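Local coordinates for phosphoserine phosphatase (Thermococcus onnurineus, PDB 4AP9), which probably removes the phosphate from L-phosphoserine, the last step of L-serine biosynthesis, as a magnesium-dependent hydrolase of the haloacid dehalogenase superfamily, at residues L42-L46 with S47-E51. Sequence-based numbering, arbitrary orientation.
Sequences LEKGL and SGEVE. With 1PS (3-pyridinium-1-ylpropane-1-sulfonate), chain F.
With its chi1 of 58°, Ser47 sets OG between its backbone N and carbonyl carbon, folding the hydroxyl back onto the last turn of helix 36-47. There OG lies 2.8 Å from Glu43 O and 3.1 Å from Lys44 O, two carbonyls its single proton could serve, while Ser47 N also bonds to Glu43 O. A small hydroxyl residue suits this place, reaching main-chain oxygens at the helix end. Gly48 then ends the helix in a Schellman motif: its phi of 79° is one that glycine, lacking CB, adopts easily. Of the motif's two bonds, one runs from Gly48 N to Gly45 O at 3.1 Å and the other, weak, from Glu49 N to Lys44 O. Val50 N adds another weak bond to Lys44 O. Val50 turns CG2 between its N and carbonyl carbon, 3.6 Å from Lys44 CB; a branched residue thus lays a methyl against the Lys44 side chain. Lys44 and Glu49 cross at about a right angle, Glu49 OE1 against Lys44 CG, but Lys44 NZ stays 6.5 Å from Glu49 OE1, too far for a salt bridge. One water donates to both Gly45 O and Val50 O. Gly45 and Leu46 line the pocket of 3-pyridinium-1-ylpropane-1-sulfonate, whose ring places C5 3.4 Å from Leu46 O and C2 3.5 Å from Gly45 O. Carbonyls gathered at a helix C-terminus probably make a mildly negative surface, consistent with holding a cationic ring.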
ATOM      1  N   LEU A  42      31.396  13.140 -18.297  1.00 13.88           N
ATOM      2  CA  LEU A  42      31.041  11.742 -18.115  1.00 14.61           C
ATOM      3  C   LEU A  42      31.714  11.197 -16.859  1.00 14.88           C
ATOM      4  O   LEU A  42      31.063  10.587 -16.023  1.00 14.91           O
ATOM      5  CB  LEU A  42      31.434  10.898 -19.337  1.00 14.26           C
ATOM      6  CG  LEU A  42      31.215   9.383 -19.275  1.00 13.99           C
ATOM      7  CD1 LEU A  42      29.728   9.038 -19.103  1.00 14.39           C
ATOM      8  CD2 LEU A  42      31.784   8.681 -20.505  1.00 12.25           C
ATOM      9  N   GLU A  43      33.018  11.434 -16.730  1.00 13.51           N
ATOM     10  CA  GLU A  43      33.763  10.911 -15.585  1.00 14.12           C
ATOM     11  C   GLU A  43      33.211  11.467 -14.283  1.00 15.21           C
ATOM     12  O   GLU A  43      33.072  10.741 -13.298  1.00 17.21           O
ATOM     13  CB  GLU A  43      35.255  11.233 -15.715  1.00 17.34           C
ATOM     14  CG  GLU A  43      35.932  10.550 -16.909  1.00 16.28           C
ATOM     15  CD  GLU A  43      36.142   9.061 -16.703  1.00 19.84           C
ATOM     16  OE1 GLU A  43      35.948   8.579 -15.564  1.00 23.74           O
ATOM     17  OE2 GLU A  43      36.502   8.364 -17.678  1.00 23.94           O
ATOM     18  N   LYS A  44      32.879  12.752 -14.286  1.00 13.10           N
ATOM     19  CA  LYS A  44      32.306  13.383 -13.104  1.00 14.30           C
ATOM     20  C   LYS A  44      30.954  12.752 -12.765  1.00 16.70           C
ATOM     21  O   LYS A  44      30.634  12.528 -11.595  1.00 16.47           O
ATOM     22  CB  LYS A  44      32.162  14.887 -13.314  1.00 14.31           C
ATOM     23  CG  LYS A  44      33.466  15.685 -13.238  1.00 14.49           C
ATOM     24  CD  LYS A  44      33.214  17.136 -13.626  1.00 16.20           C
ATOM     25  CE  LYS A  44      34.460  17.994 -13.441  1.00 17.05           C
ATOM     26  NZ  LYS A  44      34.177  19.404 -13.784  1.00 17.10           N
ATOM     27  N   GLY A  45      30.166  12.459 -13.793  1.00 14.69           N
ATOM     28  CA  GLY A  45      28.876  11.817 -13.585  1.00 15.84           C
ATOM     29  C   GLY A  45      29.024  10.419 -13.007  1.00 17.18           C
ATOM     30  O   GLY A  45      28.343  10.047 -12.049  1.00 17.63           O
ATOM     31  N   LEU A  46      29.921   9.637 -13.598  1.00 14.62           N
ATOM     32  CA  LEU A  46      30.099   8.238 -13.230  1.00 16.90           C
ATOM     33  C   LEU A  46      30.634   8.092 -11.815  1.00 18.44           C
ATOM     34  O   LEU A  46      30.342   7.106 -11.130  1.00 17.99           O
ATOM     35  CB  LEU A  46      31.058   7.553 -14.196  1.00 15.55           C
ATOM     36  CG  LEU A  46      30.538   7.389 -15.624  1.00 16.32           C
ATOM     37  CD1 LEU A  46      31.631   6.845 -16.521  1.00 14.74           C
ATOM     38  CD2 LEU A  46      29.317   6.488 -15.631  1.00 18.37           C
ATOM     39  N   SER A  47      31.414   9.079 -11.384  1.00 16.74           N
ATOM     40  CA  SER A  47      32.052   9.023 -10.076  1.00 17.94           C
ATOM     41  C   SER A  47      31.171   9.663  -9.021  1.00 21.09           C
ATOM     42  O   SER A  47      31.467   9.575  -7.831  1.00 20.08           O
ATOM     43  CB  SER A  47      33.383   9.769 -10.114  1.00 18.53           C
ATOM     44  OG  SER A  47      33.168  11.109 -10.512  1.00 18.19           O
ATOM     45  N   GLY A  48      30.108  10.330  -9.468  1.00 19.45           N
ATOM     46  CA  GLY A  48      29.178  10.992  -8.568  1.00 19.87           C
ATOM     47  C   GLY A  48      29.662  12.333  -8.045  1.00 18.97           C
ATOM     48  O   GLY A  48      29.100  12.877  -7.097  1.00 20.36           O
ATOM     49  N   GLU A  49      30.707  12.872  -8.658  1.00 18.51           N
ATOM     50  CA  GLU A  49      31.194  14.201  -8.318  1.00 17.65           C
ATOM     51  C   GLU A  49      30.201  15.287  -8.691  1.00 18.59           C
ATOM     52  O   GLU A  49      30.220  16.377  -8.121  1.00 19.55           O
ATOM     53  CB  GLU A  49      32.547  14.465  -8.976  1.00 18.00           C
ATOM     54  CG  GLU A  49      33.655  13.734  -8.274  1.00 20.40           C
ATOM     55  CD  GLU A  49      34.840  13.443  -9.169  1.00 19.60           C
ATOM     56  OE1 GLU A  49      34.943  14.048 -10.262  1.00 15.66           O
ATOM     57  OE2 GLU A  49      35.666  12.606  -8.773  1.00 17.47           O
ATOM     58  N   VAL A  50      29.339  14.990  -9.654  1.00 16.55           N
ATOM     59  CA  VAL A  50      28.257  15.889 -10.006  1.00 16.18           C
ATOM     60  C   VAL A  50      27.000  15.046 -10.172  1.00 18.79           C
ATOM     61  O   VAL A  50      27.089  13.847 -10.442  1.00 19.95           O
ATOM     62  CB  VAL A  50      28.546  16.643 -11.315  1.00 15.66           C
ATOM     63  CG1 VAL A  50      29.748  17.565 -11.155  1.00 19.12           C
ATOM     64  CG2 VAL A  50      28.784  15.650 -12.435  1.00 18.40           C
ATOM     65  N   GLU A  51      25.834  15.656  -9.997  1.00 16.38           N
ATOM     66  CA  GLU A  51      24.581  14.913 -10.157  1.00 17.93           C
ATOM     67  C   GLU A  51      24.450  14.348 -11.570  1.00 16.39           C
ATOM     68  O   GLU A  51      24.865  14.974 -12.542  1.00 18.72           O
ATOM     69  CB  GLU A  51      23.382  15.791  -9.820  1.00 18.71           C
ATOM     70  CG  GLU A  51      23.308  16.134  -8.349  1.00 20.80           C
ATOM     71  CD  GLU A  51      23.370  14.888  -7.481  1.00 26.73           C
ATOM     72  OE1 GLU A  51      22.567  13.956  -7.713  1.00 31.31           O
ATOM     73  OE2 GLU A  51      24.238  14.824  -6.586  1.00 32.25           O
TER
HETATM   74  N1  1PS F 202      24.408   6.553 -12.581  1.00 27.75           N
HETATM   75  C1  1PS F 202      24.727   7.490 -11.679  1.00 24.45           C
HETATM   76  C2  1PS F 202      26.008   7.552 -11.149  1.00 20.19           C
HETATM   77  C3  1PS F 202      25.311   5.650 -12.994  1.00 21.24           C
HETATM   78  C4  1PS F 202      26.606   5.646 -12.492  1.00 22.45           C
HETATM   79  C5  1PS F 202      26.973   6.618 -11.553  1.00 23.04           C
HETATM   80  C6  1PS F 202      23.076   6.554 -13.129  1.00 25.47           C
HETATM   81  C7  1PS F 202      22.847   5.347 -13.978  1.00 25.00           C
HETATM   82  C8  1PS F 202      22.222   5.708 -15.299  1.00 24.81           C
HETATM   83  S1  1PS F 202      20.480   5.931 -15.072  1.00 27.59           S
HETATM   84  O1  1PS F 202      19.814   5.640 -16.355  1.00 26.37           O
HETATM   85  O2  1PS F 202      20.192   7.318 -14.750  1.00 26.43           O
HETATM   86  O3  1PS F 202      20.070   5.104 -13.975  1.00 22.59           O
HETATM   87  O   HOH W   1      26.223  11.207 -10.722  1.00 18.44           O